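Local coordinates for protein acetylacetone-cleaving enzyme (Acinetobacter johnsonii, PDB 3BAL) that catalyses the cleavage of acetylacetone by molecular oxygen to methylglyoxal and acetate, using one iron cation in each subunit of a homotetramer, at residues His62-Pro67 with Ser100-Gly105. Residues are numbered along the deposited sequence; the frame is centred on the assembly and turned at random.
Sequences HIHAGP and SGALHG. With ZN (zinc ion), chain E.
His-104 and His-62 face each other as an antiparallel hydrogen-bonded pair (His-104 N to His-62 O 2.9 Å), and both side chains turn to the face of the sheet where a zinc ion sits. Followed outward, His-104 sets CB over one face of the His-62 ring, 3.9 Å from its centroid and 27° off the normal, a CH-pi contact. CG, anti to the carbonyl carbon (chi1 -64°), comes 3.2 Å from the zinc; ND1 binds it at 2.1 Å. CE1 passes 3.3 Å from His-64 NE2, while the ring's own NE2 is hydrogen-bonded to second-shell Glu-98 OE1, so both nitrogens restrain its rotation. His-62 and His-64 complete the protein ligands, each through NE2; the 3.1 Å between His-64 NE2 and His-104 ND1 reflects the shared metal, not a hydrogen bond. His-62 ND1 hydrogen-bonds Ala-60 O. Past the bridged pairs, His-64 N donates to Ala-102 O (3.0 Å, N-H...O 165°), and Ser-100 OG to Ala-65 O. On the other face, Ile-63 CG1 meets Leu-103 CD1 at a tight 3.4 Å. Two histidines separated by one residue and a third on the antiparallel neighbour form the three-histidine metal site of a cupin jelly roll, here holding zinc instead of iron.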
ATOM      1  N   HIS A  62      22.038  -3.643  -4.147  1.00 14.01           N
ATOM      2  CA  HIS A  62      20.737  -3.170  -4.582  1.00 13.50           C
ATOM      3  C   HIS A  62      20.138  -2.129  -3.650  1.00 14.48           C
ATOM      4  O   HIS A  62      20.571  -1.958  -2.509  1.00 15.02           O
ATOM      5  CB  HIS A  62      19.763  -4.335  -4.684  1.00 12.78           C
ATOM      6  CG  HIS A  62      19.586  -5.082  -3.398  1.00 13.10           C
ATOM      7  ND1 HIS A  62      20.471  -6.048  -2.966  1.00 11.71           N
ATOM      8  CD2 HIS A  62      18.640  -4.980  -2.431  1.00 13.25           C
ATOM      9  CE1 HIS A  62      20.080  -6.508  -1.789  1.00 12.99           C
ATOM     10  NE2 HIS A  62      18.972  -5.877  -1.442  1.00 12.01           N
ATOM     11  N   ILE A  63      19.117  -1.452  -4.158  1.00 15.25           N
ATOM     12  CA  ILE A  63      18.401  -0.431  -3.414  1.00 14.39           C
ATOM     13  C   ILE A  63      16.923  -0.835  -3.356  1.00 14.08           C
ATOM     14  O   ILE A  63      16.362  -1.289  -4.356  1.00 12.40           O
ATOM     15  CB  ILE A  63      18.511   0.941  -4.119  1.00 12.85           C
ATOM     16  CG1 ILE A  63      19.968   1.403  -4.137  1.00 11.85           C
ATOM     17  CG2 ILE A  63      17.617   1.956  -3.420  1.00 11.91           C
ATOM     18  CD1 ILE A  63      20.211   2.674  -4.918  1.00 10.47           C
ATOM     19  N   HIS A  64      16.309  -0.690  -2.183  1.00 13.87           N
ATOM     20  CA  HIS A  64      14.890  -1.001  -2.005  1.00 12.81           C
ATOM     21  C   HIS A  64      14.067   0.216  -2.414  1.00 13.81           C
ATOM     22  O   HIS A  64      14.175   1.284  -1.808  1.00 11.94           O
ATOM     23  CB  HIS A  64      14.595  -1.350  -0.544  1.00 13.33           C
ATOM     24  CG  HIS A  64      15.070  -2.709  -0.150  1.00 13.04           C
ATOM     25  ND1 HIS A  64      14.216  -3.781   0.006  1.00 14.07           N
ATOM     26  CD2 HIS A  64      16.320  -3.192   0.043  1.00 12.05           C
ATOM     27  CE1 HIS A  64      14.921  -4.868   0.274  1.00 12.70           C
ATOM     28  NE2 HIS A  64      16.200  -4.537   0.301  1.00 13.09           N
ATOM     29  N   ALA A  65      13.258   0.060  -3.456  1.00 13.68           N
ATOM     30  CA  ALA A  65      12.429   1.160  -3.935  1.00 13.12           C
ATOM     31  C   ALA A  65      11.288   1.466  -2.954  1.00 12.99           C
ATOM     32  O   ALA A  65      10.810   2.602  -2.879  1.00 12.28           O
ATOM     33  CB  ALA A  65      11.869   0.815  -5.309  1.00 13.96           C
ATOM     34  N   GLY A  66      10.856   0.441  -2.220  1.00 11.28           N
ATOM     35  CA  GLY A  66       9.782   0.594  -1.255  1.00 11.15           C
ATOM     36  C   GLY A  66      10.102  -0.179   0.012  1.00 12.91           C
ATOM     37  O   GLY A  66      11.139  -0.838   0.078  1.00 12.50           O
ATOM     38  N   PRO A  67       9.234  -0.135   1.038  1.00 11.97           N
ATOM     39  CA  PRO A  67       9.483  -0.854   2.292  1.00 11.23           C
ATOM     40  C   PRO A  67       9.491  -2.376   2.162  1.00 11.32           C
ATOM     41  O   PRO A  67       8.736  -2.949   1.375  1.00 11.37           O
ATOM     42  CB  PRO A  67       8.355  -0.360   3.191  1.00 11.86           C
ATOM     43  CG  PRO A  67       7.217  -0.201   2.220  1.00  9.80           C
ATOM     44  CD  PRO A  67       7.910   0.516   1.066  1.00 12.78           C
ATOM     45  N   SER A 100      12.092   2.315   2.281  1.00 13.78           N
ATOM     46  CA  SER A 100      12.270   2.768   0.912  1.00 14.10           C
ATOM     47  C   SER A 100      13.559   3.587   0.844  1.00 15.56           C
ATOM     48  O   SER A 100      13.733   4.548   1.601  1.00 16.53           O
ATOM     49  CB  SER A 100      11.068   3.628   0.505  1.00 12.61           C
ATOM     50  OG  SER A 100      11.328   4.362  -0.673  1.00 14.67           O
ATOM     51  N   GLY A 101      14.466   3.196  -0.051  1.00 15.57           N
ATOM     52  CA  GLY A 101      15.730   3.901  -0.189  1.00 14.63           C
ATOM     53  C   GLY A 101      16.911   3.166   0.425  1.00 16.05           C
ATOM     54  O   GLY A 101      18.062   3.516   0.159  1.00 16.79           O
ATOM     55  N   ALA A 102      16.634   2.149   1.239  1.00 14.38           N
ATOM     56  CA  ALA A 102      17.689   1.384   1.897  1.00 14.29           C
ATOM     57  C   ALA A 102      18.688   0.819   0.889  1.00 14.83           C
ATOM     58  O   ALA A 102      18.312   0.137  -0.058  1.00 13.68           O
ATOM     59  CB  ALA A 102      17.083   0.261   2.729  1.00 12.32           C
ATOM     60  N   LEU A 103      19.965   1.113   1.109  1.00 15.93           N
ATOM     61  CA  LEU A 103      21.037   0.640   0.233  1.00 17.53           C
ATOM     62  C   LEU A 103      21.728  -0.582   0.835  1.00 16.27           C
ATOM     63  O   LEU A 103      22.355  -0.488   1.891  1.00 15.34           O
ATOM     64  CB  LEU A 103      22.067   1.746   0.023  1.00 20.06           C
ATOM     65  CG  LEU A 103      23.278   1.404  -0.839  1.00 23.49           C
ATOM     66  CD1 LEU A 103      22.841   1.079  -2.261  1.00 25.46           C
ATOM     67  CD2 LEU A 103      24.232   2.588  -0.846  1.00 28.98           C
ATOM     68  N   HIS A 104      21.616  -1.721   0.154  1.00 14.63           N
ATOM     69  CA  HIS A 104      22.230  -2.959   0.623  1.00 14.01           C
ATOM     70  C   HIS A 104      23.352  -3.417  -0.308  1.00 14.41           C
ATOM     71  O   HIS A 104      23.128  -4.182  -1.253  1.00 12.74           O
ATOM     72  CB  HIS A 104      21.163  -4.045   0.745  1.00 14.68           C
ATOM     73  CG  HIS A 104      20.109  -3.739   1.766  1.00 15.61           C
ATOM     74  ND1 HIS A 104      18.891  -4.383   1.792  1.00 14.54           N
ATOM     75  CD2 HIS A 104      20.100  -2.874   2.810  1.00 15.65           C
ATOM     76  CE1 HIS A 104      18.178  -3.929   2.808  1.00 16.21           C
ATOM     77  NE2 HIS A 104      18.888  -3.014   3.441  1.00 14.49           N
ATOM     78  N   GLY A 105      24.563  -2.941  -0.013  1.00 14.24           N
ATOM     79  CA  GLY A 105      25.735  -3.264  -0.813  1.00 13.97           C
ATOM     80  C   GLY A 105      26.048  -4.739  -0.928  1.00 14.75           C
ATOM     81  O   GLY A 105      26.289  -5.242  -2.029  1.00 15.16           O
TER
HETATM   82 ZN    ZN E 154      17.901  -5.701   0.519  1.00 18.23          ZN